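Local coordinates for chemotaxis protein CheX (Desulfovibrio desulfuricans subsp. desulfuricans str. G20, PDB 3HM4), which probably removes the phosphoryl group from the phosphorylated response regulator CheY during bacterial chemotaxis, as a member of the CheX phosphatase family, at the interface of chains A and B. Residues are numbered along the deposited sequence; one frame, centred on the assembly and turned at random. Chains: chain A/B, Chemotaxis protein CheX.

The interface of chains A and B. Residues chain A 57-59, 131-132, 154, 156; chain B 117-120.
B:Thr118 sits between the backbone of A:Gly58 and the A:Val132 carbonyl, with its tip directed at A:Cys154 and A:Glu156, in one of two equivalent patches of a two-fold symmetric interface between two CheX copies; the structure alone does not establish that this dimer forms in the cell. The two branches of the threonine do different work. The methyl B:Thr118 CG2 meets the C-terminal A:Glu156 tip to tip, 3.5 Å from the carboxylate carbon A:Glu156 CD, and also packs on A:Gly58 CA at 3.8 Å. The hydroxyl B:Thr118 OG1, held between the backbone N and the carbonyl carbon (chi1 49°), lies against the backbone of A:Gly58, with A:Cys154 SG 3.7 Å away. Beside it, the ring of B:Pro119 rests loosely on the side chain of A:Val132. Direct polar contact is made by backbone: A:Val132 N donates a hydrogen bond to B:Pro119 O over 2.9 Å. This bond accompanies an antiparallel bridge pairing A:His131, at the end of strand 127-131, with B:Ser120, at the start of strand 120-123. A water links the subunits further, hydrogen-bonded to B:Thr118 OG1 at 2.7 Å and to B:Pro119 O at 2.8 Å, so that this carbonyl takes part in both the direct and the water-mediated link. From the other subunit, the A:His131 ring also meets the water, in plane at its edge, A:His131 ND1 standing 2.8 Å from the water oxygen.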
# COMPACT_ATOMS: atom_id res chain seq x y z
N ASN A 57 -8.07 -4.71 -11.71
CA ASN A 57 -6.98 -4.57 -10.75
C ASN A 57 -7.45 -3.65 -9.66
O ASN A 57 -8.30 -2.80 -9.85
CB ASN A 57 -5.79 -3.96 -11.47
CG ASN A 57 -5.30 -4.82 -12.60
OD1 ASN A 57 -5.15 -6.02 -12.46
ND2 ASN A 57 -5.08 -4.18 -13.76
N GLY A 58 -6.90 -3.83 -8.49
CA GLY A 58 -7.37 -3.07 -7.35
C GLY A 58 -6.55 -3.30 -6.12
O GLY A 58 -5.38 -3.63 -6.22
N SER A 59 -7.20 -3.09 -4.99
CA SER A 59 -6.50 -3.13 -3.73
C SER A 59 -7.48 -3.36 -2.57
O SER A 59 -8.66 -3.04 -2.69
CB SER A 59 -5.84 -1.79 -3.53
OG SER A 59 -5.06 -1.75 -2.36
N HIS A 131 -6.51 5.49 -1.88
CA HIS A 131 -6.50 4.62 -3.06
C HIS A 131 -6.48 5.43 -4.33
O HIS A 131 -7.27 6.36 -4.48
CB HIS A 131 -7.70 3.66 -3.06
CG HIS A 131 -7.59 2.63 -1.99
ND1 HIS A 131 -6.97 1.41 -2.20
CD2 HIS A 131 -8.06 2.60 -0.72
CE1 HIS A 131 -7.00 0.70 -1.09
NE2 HIS A 131 -7.65 1.41 -0.17
N VAL A 132 -5.58 5.09 -5.25
CA VAL A 132 -5.42 5.81 -6.51
C VAL A 132 -6.14 5.01 -7.57
O VAL A 132 -5.62 3.99 -8.06
CB VAL A 132 -3.94 5.98 -6.85
CG1 VAL A 132 -3.75 6.64 -8.22
CG2 VAL A 132 -3.20 6.75 -5.74
N CYS A 154 -11.09 -1.45 -3.80
CA CYS A 154 -11.47 -0.88 -5.09
C CYS A 154 -11.08 -1.86 -6.19
O CYS A 154 -10.20 -2.70 -5.99
CB CYS A 154 -10.83 0.47 -5.36
SG CYS A 154 -9.04 0.50 -5.37
N GLU A 156 -10.73 -1.68 -10.70
CA GLU A 156 -10.85 -0.88 -11.93
C GLU A 156 -10.42 -1.68 -13.14
O GLU A 156 -9.61 -2.60 -13.04
CB GLU A 156 -10.04 0.42 -11.90
CG GLU A 156 -8.50 0.20 -11.83
CD GLU A 156 -7.71 1.50 -11.84
OE1 GLU A 156 -8.18 2.47 -11.24
OE2 GLU A 156 -6.58 1.53 -12.42
OXT GLU A 156 -10.88 -1.29 -14.23
N ALA B 117 -1.17 -3.78 -9.61
CA ALA B 117 -2.36 -3.39 -8.86
C ALA B 117 -2.53 -1.86 -8.88
O ALA B 117 -1.77 -1.14 -9.53
CB ALA B 117 -2.24 -3.97 -7.42
N THR B 118 -3.55 -1.35 -8.18
CA THR B 118 -3.74 0.09 -8.08
C THR B 118 -2.87 0.63 -6.92
O THR B 118 -2.77 -0.01 -5.89
CB THR B 118 -5.22 0.43 -7.79
OG1 THR B 118 -5.73 -0.35 -6.73
CG2 THR B 118 -6.03 0.11 -9.04
N PRO B 119 -2.24 1.81 -7.10
CA PRO B 119 -1.44 2.34 -6.00
C PRO B 119 -2.26 2.89 -4.84
O PRO B 119 -3.45 3.16 -4.99
CB PRO B 119 -0.66 3.51 -6.64
CG PRO B 119 -0.75 3.25 -8.17
CD PRO B 119 -2.12 2.63 -8.31
N SER B 120 -1.57 3.05 -3.71
CA SER B 120 -2.08 3.83 -2.57
C SER B 120 -1.04 4.86 -2.21
O SER B 120 0.14 4.61 -2.31
CB SER B 120 -2.45 2.98 -1.36
OG SER B 120 -3.60 2.22 -1.61
O HOH W 1 -5.63 1.38 -4.68